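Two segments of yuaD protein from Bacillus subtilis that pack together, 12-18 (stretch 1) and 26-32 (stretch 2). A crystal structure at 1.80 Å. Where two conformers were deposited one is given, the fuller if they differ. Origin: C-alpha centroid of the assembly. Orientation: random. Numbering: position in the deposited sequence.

Stretch 1, residues 12-18: AEGLYIA
Stretch 2 26-32: KQMDKLD

Two segments of one chain of the yuaD protein pack as neighbouring strands, with 488 Å² buried between them. Residues 12-17 form an extended strand; 26-28 run against it in antiparallel register, the two axes at 119° and 4.3 Å apart at their closest, and after Asp-29 (phi/psi -83/-22) the chain turns into a second strand, 30-32, whose direction makes 55° with strand 12-17. Ala-12 (-93/99) lies out of reach of stretch 2. Glu-13 breaks the extended run with phi/psi -71/-37; its CA-to-CB bond points away from stretch 2, and the side chain (chi1 m, chi2 m) is hydrogen-bonded elsewhere in the structure through OE2. Gly-14 (-148/151) brings its CA to 4.1 Å from Gln-27 NE2; a CB here would clash with Tyr-16 OH, at 2.4 Å. At Leu-15 (-125/142) one water fills the gap between the strands, accepting from Leu-15 N (2.9 Å) and from Gln-27 NE2 (3.0 Å) and donating to Met-28 O (2.6 Å); Leu-15 N and Met-28 O, 4.3 Å apart, are joined through this water rather than directly. The Leu-15 carbonyl still makes a direct bond, accepting from Met-28 N (Leu-15 O to Met-28 N 2.9 Å, 165°), and Gln-27 CA approaches Leu-15 O at 3.3 Å in a CA-H...O contact. The Leu-15 side chain (m, t) sits on the same sheet face as Ile-17, Lys-26 and Met-28, its CB 3.6 Å from CD1 of Leu-31 (m, t), whose CA-to-CB bond points toward stretch 1 from the second strand. Tyr-16 (-146/153) faces Gln-27 in a non-hydrogen-bonded pair, CA to CA 4.2 Å, and Tyr-16 CA lies 3.2 Å from Lys-26 O in a second CA-H...O contact. Both side chains occupy the other sheet face: the Tyr-16 ring (chi1 -40°, chi2 -100°) places CD1 3.7 Å from CB of Gln-27 (t, t), while Lys-26 C lies at the ring edge. Ile-17 (-132/149) pairs with Lys-26 (-125/137) through two reciprocal bonds, Ile-17 N to Lys-26 O at 3.0 Å and Lys-26 N to Ile-17 O at 2.9 Å, with CA atoms 5.4 Å apart. Its side chain (t, t) sets CG2 3.7 Å from CG of Met-28, a selenomethionine (m, m, m), and 4.1 Å from CG of Lys-26 (p, t, p, t); Ile-17 CB lies 4.1 Å from Leu-31 CD2. Leu-31 thus packs against both Leu-15 and Ile-17. Ala-18 (-106/90) leaves the strand, its CB pointing away and making no contact.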

ATOM      1  N   ALA A  12       4.213   7.115 -20.526  1.00 14.59           N
ATOM      2  CA  ALA A  12       3.096   7.903 -20.025  1.00 15.26           C
ATOM      3  C   ALA A  12       2.578   8.666 -21.246  1.00 15.94           C
ATOM      4  O   ALA A  12       3.163   9.676 -21.645  1.00 16.87           O
ATOM      5  CB  ALA A  12       3.576   8.880 -18.950  1.00 15.67           C
ATOM      6  N   GLU A  13       1.506   8.161 -21.855  1.00 16.79           N
ATOM      7  CA  GLU A  13       0.917   8.789 -23.041  1.00 17.35           C
ATOM      8  C   GLU A  13       0.218  10.098 -22.718  1.00 17.11           C
ATOM      9  O   GLU A  13       0.258  11.040 -23.512  1.00 17.81           O
ATOM     10  CB  GLU A  13      -0.103   7.859 -23.709  1.00 16.91           C
ATOM     11  CG  GLU A  13       0.469   6.615 -24.347  1.00 17.32           C
ATOM     12  CD  GLU A  13       1.247   6.898 -25.628  1.00 18.47           C
ATOM     13  OE1 GLU A  13       1.277   8.063 -26.084  1.00 19.00           O
ATOM     14  OE2 GLU A  13       1.824   5.942 -26.184  1.00 19.04           O
ATOM     15  N   GLY A  14      -0.430  10.150 -21.558  1.00 13.70           N
ATOM     16  CA  GLY A  14      -1.138  11.355 -21.176  1.00 13.24           C
ATOM     17  C   GLY A  14      -1.156  11.619 -19.686  1.00 12.99           C
ATOM     18  O   GLY A  14      -1.094  10.688 -18.880  1.00 12.98           O
ATOM     19  N   LEU A  15      -1.226  12.897 -19.327  1.00 13.00           N
ATOM     20  CA  LEU A  15      -1.273  13.330 -17.933  1.00 14.13           C
ATOM     21  C   LEU A  15      -2.527  14.192 -17.811  1.00 15.42           C
ATOM     22  O   LEU A  15      -2.847  14.958 -18.730  1.00 17.07           O
ATOM     23  CB  LEU A  15      -0.032  14.153 -17.587  1.00 14.36           C
ATOM     24  CG  LEU A  15       1.317  13.467 -17.807  1.00 13.87           C
ATOM     25  CD1 LEU A  15       2.432  14.450 -17.466  1.00 15.22           C
ATOM     26  CD2 LEU A  15       1.421  12.202 -16.944  1.00 12.82           C
ATOM     27  N   TYR A  16      -3.236  14.081 -16.690  1.00 13.40           N
ATOM     28  CA  TYR A  16      -4.477  14.833 -16.510  1.00 14.05           C
ATOM     29  C   TYR A  16      -4.694  15.249 -15.058  1.00 15.63           C
ATOM     30  O   TYR A  16      -4.235  14.580 -14.132  1.00 15.05           O
ATOM     31  CB  TYR A  16      -5.669  13.976 -16.940  1.00 13.92           C
ATOM     32  CG  TYR A  16      -5.448  13.154 -18.189  1.00 13.00           C
ATOM     33  CD1 TYR A  16      -5.933  13.579 -19.424  1.00 13.89           C
ATOM     34  CD2 TYR A  16      -4.771  11.936 -18.127  1.00 14.00           C
ATOM     35  CE1 TYR A  16      -5.749  12.803 -20.568  1.00 15.67           C
ATOM     36  CE2 TYR A  16      -4.583  11.156 -19.261  1.00 14.44           C
ATOM     37  CZ  TYR A  16      -5.073  11.590 -20.476  1.00 17.36           C
ATOM     38  OH  TYR A  16      -4.891  10.811 -21.596  1.00 17.90           O
ATOM     39  N   ILE A  17      -5.425  16.341 -14.862  1.00 15.26           N
ATOM     40  CA  ILE A  17      -5.700  16.817 -13.516  1.00 16.42           C
ATOM     41  C   ILE A  17      -7.179  17.135 -13.333  1.00 17.77           C
ATOM     42  O   ILE A  17      -7.862  17.525 -14.282  1.00 17.48           O
ATOM     43  CB  ILE A  17      -4.889  18.091 -13.199  1.00 17.13           C
ATOM     44  CG1 ILE A  17      -4.994  18.421 -11.709  1.00 18.55           C
ATOM     45  CG2 ILE A  17      -5.412  19.260 -14.028  1.00 19.27           C
ATOM     46  CD1 ILE A  17      -4.145  19.605 -11.281  1.00 20.44           C
ATOM     47  N   ALA A  18      -7.667  16.945 -12.110  1.00 18.86           N
ATOM     48  CA  ALA A  18      -9.054  17.252 -11.764  1.00 19.56           C
ATOM     49  C   ALA A  18      -8.932  18.535 -10.950  1.00 20.85           C
ATOM     50  O   ALA A  18      -8.764  18.486  -9.733  1.00 20.53           O
ATOM     51  CB  ALA A  18      -9.648  16.131 -10.913  1.00 20.88           C
ATOM     52  N   LYS A  26      -8.693  16.818 -16.982  1.00 19.07           N
ATOM     53  CA  LYS A  26      -8.342  17.524 -18.211  1.00 20.07           C
ATOM     54  C   LYS A  26      -6.847  17.374 -18.468  1.00 18.63           C
ATOM     55  O   LYS A  26      -6.028  17.473 -17.550  1.00 17.78           O
ATOM     56  CB  LYS A  26      -8.742  19.004 -18.146  1.00 23.82           C
ATOM     57  CG  LYS A  26      -8.123  19.804 -17.028  1.00 28.71           C
ATOM     58  CD  LYS A  26      -8.631  21.241 -17.062  1.00 32.63           C
ATOM     59  CE  LYS A  26     -10.146  21.301 -16.907  1.00 32.83           C
ATOM     60  NZ  LYS A  26     -10.644  22.698 -16.837  1.00 35.99           N
ATOM     61  N   GLN A  27      -6.500  17.128 -19.725  1.00 18.69           N
ATOM     62  CA  GLN A  27      -5.114  16.906 -20.098  1.00 18.49           C
ATOM     63  C   GLN A  27      -4.182  18.089 -19.863  1.00 19.30           C
ATOM     64  O   GLN A  27      -4.542  19.251 -20.089  1.00 18.02           O
ATOM     65  CB  GLN A  27      -5.038  16.440 -21.555  1.00 21.42           C
ATOM     66  CG  GLN A  27      -3.677  15.890 -21.950  1.00 23.83           C
ATOM     67  CD  GLN A  27      -3.714  15.089 -23.240  1.00 26.58           C
ATOM     68  OE1 GLN A  27      -4.675  15.172 -24.011  1.00 28.35           O
ATOM     69  NE2 GLN A  27      -2.662  14.317 -23.485  1.00 25.22           N
HETATM   70  N   MSE A  28      -2.981  17.767 -19.390  1.00 19.17           N
HETATM   71  CA  MSE A  28      -1.944  18.744 -19.091  1.00 19.98           C
HETATM   72  C   MSE A  28      -0.651  18.282 -19.748  1.00 20.30           C
HETATM   73  O   MSE A  28      -0.462  17.088 -19.993  1.00 19.08           O
HETATM   74  CB  MSE A  28      -1.706  18.818 -17.577  1.00 21.93           C
HETATM   75  CG  MSE A  28      -2.902  19.230 -16.747  1.00 24.47           C
HETATM   76 SE   MSE A  28      -3.368  21.083 -17.017  0.93 33.47          SE
HETATM   77  CE  MSE A  28      -1.947  21.908 -16.000  1.00 30.03           C
ATOM     78  N   ASP A  29       0.242  19.226 -20.022  0.50 20.03           N
ATOM     79  CA  ASP A  29       1.519  18.892 -20.636  0.50 21.23           C
ATOM     80  C   ASP A  29       2.482  18.439 -19.545  0.50 19.86           C
ATOM     81  O   ASP A  29       3.449  17.728 -19.809  0.48 19.08           O
ATOM     82  CB  ASP A  29       2.101  20.114 -21.349  0.47 24.57           C
ATOM     83  CG  ASP A  29       2.551  21.193 -20.382  0.50 26.90           C
ATOM     84  OD1 ASP A  29       1.726  21.640 -19.557  0.50 27.81           O
ATOM     85  OD2 ASP A  29       3.731  21.596 -20.448  0.39 29.92           O
ATOM     86  N   LYS A  30       2.202  18.854 -18.314  1.00 19.04           N
ATOM     87  CA  LYS A  30       3.054  18.519 -17.178  1.00 19.30           C
ATOM     88  C   LYS A  30       2.248  18.434 -15.887  1.00 18.15           C
ATOM     89  O   LYS A  30       1.200  19.066 -15.758  1.00 18.81           O
ATOM     90  CB  LYS A  30       4.141  19.593 -17.021  1.00 21.33           C
ATOM     91  CG  LYS A  30       4.811  19.621 -15.649  1.00 25.46           C
ATOM     92  CD  LYS A  30       5.505  20.949 -15.366  1.00 24.52           C
ATOM     93  CE  LYS A  30       6.111  20.954 -13.969  1.00 24.11           C
ATOM     94  NZ  LYS A  30       6.775  22.243 -13.635  1.00 26.10           N
ATOM     95  N   LEU A  31       2.749  17.650 -14.937  1.00 17.50           N
ATOM     96  CA  LEU A  31       2.114  17.501 -13.630  1.00 16.16           C
ATOM     97  C   LEU A  31       3.204  17.445 -12.576  1.00 17.37           C
ATOM     98  O   LEU A  31       4.301  16.943 -12.829  1.00 15.23           O
ATOM     99  CB  LEU A  31       1.304  16.205 -13.536  1.00 16.95           C
ATOM    100  CG  LEU A  31      -0.003  16.038 -14.311  1.00 17.27           C
ATOM    101  CD1 LEU A  31      -0.576  14.652 -14.033  1.00 16.92           C
ATOM    102  CD2 LEU A  31      -0.992  17.117 -13.889  1.00 17.62           C
ATOM    103  N   ASP A  32       2.905  17.976 -11.395  1.00 16.31           N
ATOM    104  CA  ASP A  32       3.852  17.919 -10.299  1.00 17.09           C
ATOM    105  C   ASP A  32       3.347  16.856  -9.337  1.00 16.19           C
ATOM    106  O   ASP A  32       2.178  16.871  -8.946  1.00 16.29           O
ATOM    107  CB  ASP A  32       3.939  19.261  -9.571  1.00 18.66           C
ATOM    108  CG  ASP A  32       4.658  20.313 -10.376  1.00 22.18           C
ATOM    109  OD1 ASP A  32       5.779  20.032 -10.855  1.00 22.85           O
ATOM    110  OD2 ASP A  32       4.108  21.425 -10.523  1.00 24.94           O
TER
HETATM  111  O   HOH W   1      -0.602  14.875 -21.360  1.00 16.96           O